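Local coordinates for protein putative oxidoreductase with NAD(P)-binding Rossmann-fold domain (Clostridium difficile, PDB 3UUW) that probably acts as an NAD(P)-dependent oxidoreductase of the Gfo/Idh/MocA family, with a Rossmann-fold nucleotide-binding domain and a substrate not yet identified, at residues 153-158 with 217-222; 198-203 with 213-218. All coordinates share one frame; numbering follows the deposited sequence. Where two conformers were deposited one is given.

Interaction 1 (153-158 with 217-222)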
ATOM      1  N   ASN A 153       4.752  22.908   1.473  1.00 31.51           N
ATOM      2  CA  ASN A 153       4.767  24.354   1.219  1.00 34.45           C
ATOM      3  C   ASN A 153       3.938  25.115   2.283  1.00 36.82           C
ATOM      4  O   ASN A 153       3.210  26.058   1.952  1.00 38.38           O
ATOM      5  CB  ASN A 153       4.234  24.646  -0.192  1.00 35.63           C
ATOM      6  CG  ASN A 153       4.953  23.841  -1.269  1.00 32.54           C
ATOM      7  OD1 ASN A 153       6.167  23.705  -1.248  1.00 38.16           O
ATOM      8  ND2 ASN A 153       4.194  23.305  -2.212  1.00 36.97           N
ATOM      9  N   SER A 154       4.058  24.685   3.548  1.00 37.49           N
ATOM     10  CA  SER A 154       3.315  25.270   4.679  1.00 39.05           C
ATOM     11  C   SER A 154       4.153  26.277   5.468  1.00 41.90           C
ATOM     12  O   SER A 154       3.744  26.715   6.551  1.00 42.86           O
ATOM     13  CB  SER A 154       2.851  24.175   5.646  1.00 37.76           C
ATOM     14  OG  SER A 154       1.911  23.324   5.043  1.00 39.16           O
ATOM     15  N   LEU A 155       5.322  26.620   4.926  1.00 44.00           N
ATOM     16  CA  LEU A 155       6.262  27.532   5.562  1.00 46.25           C
ATOM     17  C   LEU A 155       5.872  28.951   5.161  1.00 48.42           C
ATOM     18  O   LEU A 155       5.945  29.312   3.979  1.00 49.94           O
ATOM     19  CB  LEU A 155       7.684  27.187   5.090  1.00 46.67           C
ATOM     20  CG  LEU A 155       8.900  27.643   5.885  1.00 48.47           C
ATOM     21  CD1 LEU A 155       8.866  27.046   7.278  1.00 45.44           C
ATOM     22  CD2 LEU A 155      10.169  27.223   5.164  1.00 49.20           C
ATOM     23  N   ARG A 156       5.440  29.744   6.144  1.00 49.17           N
ATOM     24  CA  ARG A 156       4.950  31.104   5.889  1.00 50.29           C
ATOM     25  C   ARG A 156       5.579  32.132   6.824  1.00 49.82           C
ATOM     26  O   ARG A 156       6.289  31.779   7.774  1.00 48.40           O
ATOM     27  CB  ARG A 156       3.419  31.127   6.019  1.00 50.99           C
ATOM     28  CG  ARG A 156       2.712  30.116   5.104  1.00 52.27           C
ATOM     29  CD  ARG A 156       2.935  30.439   3.623  1.00 56.05           C
ATOM     30  NE  ARG A 156       1.979  31.427   3.127  1.00 58.12           N
ATOM     31  CZ  ARG A 156       0.978  31.168   2.284  1.00 60.59           C
ATOM     32  NH1 ARG A 156       0.799  29.943   1.789  1.00 61.62           N
ATOM     33  NH2 ARG A 156       0.161  32.148   1.906  1.00 61.18           N
ATOM     34  N   ASN A 157       5.313  33.409   6.565  1.00 49.32           N
ATOM     35  CA  ASN A 157       5.927  34.461   7.364  1.00 48.65           C
ATOM     36  C   ASN A 157       5.054  34.912   8.538  1.00 47.16           C
ATOM     37  O   ASN A 157       4.512  36.015   8.557  1.00 47.79           O
ATOM     38  CB  ASN A 157       6.339  35.648   6.489  1.00 50.20           C
ATOM     39  CG  ASN A 157       7.367  36.547   7.167  1.00 51.50           C
ATOM     40  OD1 ASN A 157       7.987  36.165   8.161  1.00 48.43           O
ATOM     41  ND2 ASN A 157       7.563  37.743   6.616  1.00 54.73           N
ATOM     42  N   VAL A 158       4.917  34.022   9.514  1.00 44.60           N
ATOM     43  CA  VAL A 158       4.235  34.329  10.760  1.00 43.18           C
ATOM     44  C   VAL A 158       5.169  33.815  11.840  1.00 40.70           C
ATOM     45  O   VAL A 158       5.867  32.822  11.629  1.00 37.94           O
ATOM     46  CB  VAL A 158       2.876  33.649  10.867  1.00 43.39           C
ATOM     47  CG1 VAL A 158       2.096  34.239  12.038  1.00 44.26           C
ATOM     48  CG2 VAL A 158       2.091  33.820   9.568  1.00 44.90           C
ATOM     49  N   HIS A 217       6.664  18.969  10.632  1.00 16.66           N
ATOM     50  CA  HIS A 217       7.564  19.586   9.657  1.00 16.64           C
ATOM     51  C   HIS A 217       6.695  20.366   8.683  1.00 18.19           C
ATOM     52  O   HIS A 217       5.836  19.803   7.996  1.00 19.39           O
ATOM     53  CB  HIS A 217       8.382  18.531   8.931  1.00 17.01           C
ATOM     54  CG  HIS A 217       9.453  19.086   8.058  1.00 16.74           C
ATOM     55  ND1 HIS A 217       9.994  18.375   7.010  1.00 17.30           N
ATOM     56  CD2 HIS A 217      10.087  20.278   8.074  1.00 17.55           C
ATOM     57  CE1 HIS A 217      10.921  19.108   6.418  1.00 16.73           C
ATOM     58  NE2 HIS A 217      10.995  20.269   7.040  1.00 18.33           N
ATOM     59  N   ARG A 218       6.921  21.668   8.653  1.00 19.51           N
ATOM     60  CA  ARG A 218       6.152  22.598   7.840  1.00 20.64           C
ATOM     61  C   ARG A 218       6.618  22.689   6.398  1.00 20.69           C
ATOM     62  O   ARG A 218       5.926  23.305   5.573  1.00 23.16           O
ATOM     63  CB  ARG A 218       6.230  23.997   8.462  1.00 22.64           C
ATOM     64  CG  ARG A 218       5.846  24.046   9.934  1.00 25.24           C
ATOM     65  CD  ARG A 218       4.378  23.712  10.176  1.00 25.04           C
ATOM     66  NE  ARG A 218       3.485  24.686   9.540  1.00 31.29           N
ATOM     67  CZ  ARG A 218       2.158  24.657   9.639  1.00 33.21           C
ATOM     68  NH1 ARG A 218       1.551  23.714  10.364  1.00 34.03           N
ATOM     69  NH2 ARG A 218       1.432  25.583   9.020  1.00 34.50           N
ATOM     70  N   ASP A 219       7.775  22.101   6.091  1.00 19.26           N
ATOM     71  CA  ASP A 219       8.350  22.162   4.748  1.00 21.47           C
ATOM     72  C   ASP A 219       8.717  20.750   4.298  1.00 19.51           C
ATOM     73  O   ASP A 219       9.845  20.484   3.868  1.00 18.52           O
ATOM     74  CB  ASP A 219       9.594  23.075   4.736  1.00 23.04           C
ATOM     75  CG  ASP A 219       9.968  23.539   3.333  1.00 29.09           C
ATOM     76  OD1 ASP A 219       9.157  23.328   2.406  1.00 30.26           O
ATOM     77  OD2 ASP A 219      11.067  24.121   3.141  1.00 35.05           O
ATOM     78  N   SER A 220       7.735  19.854   4.398  1.00 17.78           N
ATOM     79  CA  SER A 220       7.886  18.431   4.061  1.00 16.73           C
ATOM     80  C   SER A 220       7.546  18.142   2.584  1.00 16.44           C
ATOM     81  O   SER A 220       7.490  19.071   1.720  1.00 18.98           O
ATOM     82  CB  SER A 220       6.975  17.617   4.998  1.00 15.96           C
ATOM     83  OG  SER A 220       7.213  16.216   4.899  1.00 18.62           O
ATOM     84  N   GLY A 221       7.388  16.864   2.252  1.00 15.84           N
ATOM     85  CA  GLY A 221       7.140  16.457   0.869  1.00 17.20           C
ATOM     86  C   GLY A 221       5.705  16.160   0.556  1.00 17.75           C
ATOM     87  O   GLY A 221       5.366  15.852  -0.585  1.00 17.86           O
ATOM     88  N   THR A 222       4.859  16.246   1.577  1.00 17.68           N
ATOM     89  CA  THR A 222       3.447  15.994   1.427  1.00 19.87           C
ATOM     90  C   THR A 222       2.721  16.476   2.665  1.00 19.72           C
ATOM     91  O   THR A 222       3.336  16.764   3.711  1.00 19.86           O
ATOM     92  CB  THR A 222       3.192  14.471   1.221  1.00 21.38           C
ATOM     93  OG1 THR A 222       1.928  14.250   0.582  1.00 24.41           O
ATOM     94  CG2 THR A 222       3.299  13.703   2.517  1.00 19.50           C
TER
HETATM   95  O   HOH W   1       7.391  21.639   1.340  1.00 26.26           O
HETATM   96  O   HOH W   2       7.309  25.284   2.780  1.00 45.72           O
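Arg218 meets Ser154 and Leu155 at its root and again at its guanidinium end, and its atoms can be taken in order. Its CB lies 4.2 Å from CD1 of Leu155, an ordinary van der Waals approach. CG stands anti to the carbonyl carbon (chi1 -53°), and the bends that follow at chi2 and chi3 fold the chain back toward Ser154. NE of Arg218 comes within 3.6 Å of Ser154 O without a hydrogen bond, and it is buried here with no polar partner in the model. At the tip, CB of Ser154 lies over one face of the guanidinium and is 3.9 Å from Arg218 NH2. Arg218 NH1 pairs instead with Asp167 of helix 160-179 in a salt bridge, which helps to hold the group in place.

The backbone of Arg218 supplies the direct polar link. Ser154 N donates to Arg218 O at 3.1 Å, but with an angle of 133° at the hydrogen the bond is weak. Water does much of the remaining joining. One molecule accepts from Asn153 N and donates both to Asp219 OD1, at 2.7 Å, and to Ser220 O, at 2.6 Å. A second accepts from Leu155 N at 3.2 Å and donates weakly to the same Asp219 OD1. This carboxylate oxygen is therefore shared by two bridges, while OD2 of Asp219 faces Leu155 CD2 at 3.8 Å.

Loop thus meets loop at the surface, just beyond the ends of the neighbouring parallel strands 142-150 and 211-217. The first loop leads on into helix 160-179, a strand-to-helix connection that belongs to the α/β C-terminal domain of Gfo/Idh/MocA-type oxidoreductases.

Interaction 2 (198-203 with 213-218)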
ATOM      1  N   LEU A 198       8.372  29.006  11.974  1.00 25.25           N
ATOM      2  CA  LEU A 198       8.517  27.590  12.301  1.00 23.90           C
ATOM      3  C   LEU A 198       8.862  26.741  11.087  1.00 23.84           C
ATOM      4  O   LEU A 198       8.149  26.766  10.074  1.00 23.52           O
ATOM      5  CB  LEU A 198       7.217  27.038  12.908  1.00 22.98           C
ATOM      6  CG  LEU A 198       7.242  25.554  13.330  1.00 21.12           C
ATOM      7  CD1 LEU A 198       8.273  25.330  14.420  1.00 24.68           C
ATOM      8  CD2 LEU A 198       5.874  25.097  13.792  1.00 23.27           C
ATOM      9  N   ILE A 199       9.945  25.983  11.198  1.00 23.96           N
ATOM     10  CA  ILE A 199      10.303  24.971  10.187  1.00 23.61           C
ATOM     11  C   ILE A 199       9.909  23.576  10.687  1.00 21.21           C
ATOM     12  O   ILE A 199       9.169  22.835  10.031  1.00 20.64           O
ATOM     13  CB  ILE A 199      11.821  24.943   9.889  1.00 23.84           C
ATOM     14  CG1 ILE A 199      12.324  26.274   9.327  1.00 28.49           C
ATOM     15  CG2 ILE A 199      12.146  23.790   8.899  1.00 24.60           C
ATOM     16  CD1 ILE A 199      13.829  26.366   9.264  1.00 29.81           C
ATOM     17  N   PHE A 200      10.427  23.214  11.851  1.00 19.71           N
ATOM     18  CA  PHE A 200      10.190  21.883  12.413  1.00 17.97           C
ATOM     19  C   PHE A 200      10.133  21.953  13.918  1.00 17.22           C
ATOM     20  O   PHE A 200      10.876  22.708  14.533  1.00 18.11           O
ATOM     21  CB  PHE A 200      11.328  20.968  11.969  1.00 18.60           C
ATOM     22  CG  PHE A 200      11.271  19.593  12.551  1.00 17.11           C
ATOM     23  CD1 PHE A 200      10.467  18.620  11.972  1.00 18.34           C
ATOM     24  CD2 PHE A 200      11.998  19.265  13.675  1.00 18.89           C
ATOM     25  CE1 PHE A 200      10.379  17.335  12.515  1.00 18.68           C
ATOM     26  CE2 PHE A 200      11.910  17.976  14.220  1.00 18.37           C
ATOM     27  CZ  PHE A 200      11.113  17.012  13.618  1.00 18.52           C
ATOM     28  N   VAL A 201       9.246  21.156  14.516  1.00 17.18           N
ATOM     29  CA  VAL A 201       9.162  21.048  15.959  1.00 17.45           C
ATOM     30  C   VAL A 201       8.886  19.608  16.315  1.00 17.21           C
ATOM     31  O   VAL A 201       8.144  18.920  15.620  1.00 17.37           O
ATOM     32  CB  VAL A 201       8.071  21.970  16.565  1.00 17.63           C
ATOM     33  CG1 VAL A 201       6.704  21.628  16.030  1.00 17.01           C
ATOM     34  CG2 VAL A 201       8.063  21.900  18.110  1.00 17.37           C
ATOM     35  N   SER A 202       9.484  19.169  17.407  0.50 18.33           N
ATOM     36  CA  SER A 202       9.262  17.831  17.913  0.50 17.68           C
ATOM     37  C   SER A 202       9.459  17.800  19.409  0.50 18.46           C
ATOM     38  O   SER A 202      10.250  18.572  19.958  0.50 19.45           O
ATOM     39  CB  SER A 202      10.208  16.843  17.239  0.50 18.38           C
ATOM     40  OG  SER A 202      10.085  15.570  17.831  0.50 19.42           O
ATOM     41  N   HIS A 203       8.715  16.911  20.062  1.00 17.10           N
ATOM     42  CA  HIS A 203       8.822  16.697  21.499  1.00 17.99           C
ATOM     43  C   HIS A 203       8.708  15.245  21.842  1.00 17.76           C
ATOM     44  O   HIS A 203       8.125  14.458  21.101  1.00 16.37           O
ATOM     45  CB  HIS A 203       7.755  17.465  22.253  1.00 17.56           C
ATOM     46  CG  HIS A 203       7.981  18.934  22.223  1.00 18.07           C
ATOM     47  ND1 HIS A 203       7.473  19.742  21.231  1.00 17.58           N
ATOM     48  CD2 HIS A 203       8.737  19.724  23.009  1.00 18.64           C
ATOM     49  CE1 HIS A 203       7.876  20.984  21.439  1.00 18.56           C
ATOM     50  NE2 HIS A 203       8.666  20.996  22.496  1.00 19.84           N
ATOM     51  N   ASN A 213       5.848  10.605  21.104  1.00 15.57           N
ATOM     52  CA  ASN A 213       6.739  11.379  20.267  1.00 16.54           C
ATOM     53  C   ASN A 213       5.924  12.138  19.266  1.00 16.66           C
ATOM     54  O   ASN A 213       5.282  11.537  18.409  1.00 18.05           O
ATOM     55  CB  ASN A 213       7.719  10.448  19.574  1.00 17.35           C
ATOM     56  CG  ASN A 213       8.484   9.603  20.564  1.00 22.33           C
ATOM     57  OD1 ASN A 213       9.324  10.122  21.297  1.00 27.08           O
ATOM     58  ND2 ASN A 213       8.164   8.312  20.635  1.00 24.47           N
ATOM     59  N   THR A 214       5.985  13.469  19.371  1.00 16.51           N
ATOM     60  CA  THR A 214       5.205  14.378  18.540  1.00 16.79           C
ATOM     61  C   THR A 214       6.103  15.095  17.586  1.00 17.08           C
ATOM     62  O   THR A 214       7.209  15.455  17.946  1.00 18.48           O
ATOM     63  CB  THR A 214       4.473  15.433  19.398  1.00 16.62           C
ATOM     64  OG1 THR A 214       5.410  16.198  20.172  1.00 18.71           O
ATOM     65  CG2 THR A 214       3.482  14.752  20.348  1.00 17.20           C
ATOM     66  N   SER A 215       5.636  15.298  16.351  0.50 16.70           N
ATOM     67  CA  SER A 215       6.470  15.906  15.294  0.50 17.34           C
ATOM     68  C   SER A 215       5.675  16.661  14.216  0.50 16.95           C
ATOM     69  O   SER A 215       4.659  16.186  13.736  0.50 15.56           O
ATOM     70  CB  SER A 215       7.293  14.802  14.627  0.50 17.74           C
ATOM     71  OG  SER A 215       8.069  15.275  13.539  0.50 20.77           O
ATOM     72  N   MET A 216       6.197  17.813  13.798  1.00 15.97           N
ATOM     73  CA  MET A 216       5.560  18.632  12.783  1.00 16.61           C
ATOM     74  C   MET A 216       6.625  19.336  11.912  1.00 17.50           C
ATOM     75  O   MET A 216       7.377  20.192  12.383  1.00 17.17           O
ATOM     76  CB  MET A 216       4.623  19.665  13.441  1.00 17.84           C
ATOM     77  CG  MET A 216       4.179  20.808  12.494  1.00 18.13           C
ATOM     78  SD  MET A 216       2.907  21.883  13.192  1.00 21.69           S
ATOM     79  CE  MET A 216       1.475  20.774  13.128  1.00 21.08           C
ATOM     80  N   HIS A 217       6.664  18.969  10.632  1.00 16.66           N
ATOM     81  CA  HIS A 217       7.564  19.586   9.657  1.00 16.64           C
ATOM     82  C   HIS A 217       6.695  20.366   8.683  1.00 18.19           C
ATOM     83  O   HIS A 217       5.836  19.803   7.996  1.00 19.39           O
ATOM     84  CB  HIS A 217       8.382  18.531   8.931  1.00 17.01           C
ATOM     85  CG  HIS A 217       9.453  19.086   8.058  1.00 16.74           C
ATOM     86  ND1 HIS A 217       9.994  18.375   7.010  1.00 17.30           N
ATOM     87  CD2 HIS A 217      10.087  20.278   8.074  1.00 17.55           C
ATOM     88  CE1 HIS A 217      10.921  19.108   6.418  1.00 16.73           C
ATOM     89  NE2 HIS A 217      10.995  20.269   7.040  1.00 18.33           N
ATOM     90  N   ARG A 218       6.921  21.668   8.653  1.00 19.51           N
ATOM     91  CA  ARG A 218       6.152  22.598   7.840  1.00 20.64           C
ATOM     92  C   ARG A 218       6.618  22.689   6.398  1.00 20.69           C
ATOM     93  O   ARG A 218       5.926  23.305   5.573  1.00 23.16           O
ATOM     94  CB  ARG A 218       6.230  23.997   8.462  1.00 22.64           C
ATOM     95  CG  ARG A 218       5.846  24.046   9.934  1.00 25.24           C
ATOM     96  CD  ARG A 218       4.378  23.712  10.176  1.00 25.04           C
ATOM     97  NE  ARG A 218       3.485  24.686   9.540  1.00 31.29           N
ATOM     98  CZ  ARG A 218       2.158  24.657   9.639  1.00 33.21           C
ATOM     99  NH1 ARG A 218       1.551  23.714  10.364  1.00 34.03           N
ATOM    100  NH2 ARG A 218       1.432  25.583   9.020  1.00 34.50           N
TER
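Phe200 and His217 form an aromatic pair of the offset edge-to-face kind, the edge of the phenyl turned toward the imidazole face. Their centroids are 6.0 Å apart and their planes make an angle of 74°. The phenyl also meets the stem of its partner: His217 CB lies in the ring plane at its edge, 3.7 Å from Phe200 CD1. Ile199 runs side by side with His217, pointing the same way, and its carbonyl oxygen sits in the plane of the imidazole at its edge, 3.3 Å from His217 CD2.

Val201 and Met216 occupy the other face of the sheet and cross obliquely. Val201 CG1 lies between the backbone N and the carbonyl carbon (chi1 60°), where it touches Met216 CB at 3.9 Å. Leu198 crosses the aliphatic part of Arg218 at about a right angle, the two CG atoms 4.0 Å apart. His203 and Thr214 meet through CB and OG1, and Tyr168 OH of helix 160-179 is hydrogen-bonded both to His203 ND1 and to Thr214 OG1.

The backbone fixes this register. Val201 and Met216 exchange two hydrogen bonds, and Arg218 N donates to Ile199 O at 2.9 Å, almost straight at 171°. Phe200 with His217 and Ser202 with Ser215 are non-hydrogen-bonded pairs. Strand 198-206 carries a classic beta bulge, in which Ile199 and Phe200 both face Phe191 of strand 184-192.

Helix 160-179 covers the Val201 side, whereas Phe200 and His217 pack on Val143 and Ser231 of the second subunit. The arrangement is an antiparallel beta hairpin within a mixed sheet, backed by a helix on one face and engaged in subunit packing on the other.

In the fold
Interactions 1 and 2 have centres about 11 Å apart and share His217 and Arg218, where strand 211-217 runs out into a loop. Arg218 serves both: its backbone N bonds to strand 198-206, and its O takes a weak bond from the loop 153-158. Leu155 CD1 also reaches Ile199 CA at 3.9 Å, so the loop packs directly on the hairpin. Both contacts touch the second subunit. Bound glycols lie nearer interaction 2: a di(hydroxyethyl)ether is about 3 Å from the Ser215 side chain, and one is about 12 Å from that of Arg218. The likely nucleotide site belongs to the Rossmann-fold domain, whereas both interactions belong to the C-terminal sheet.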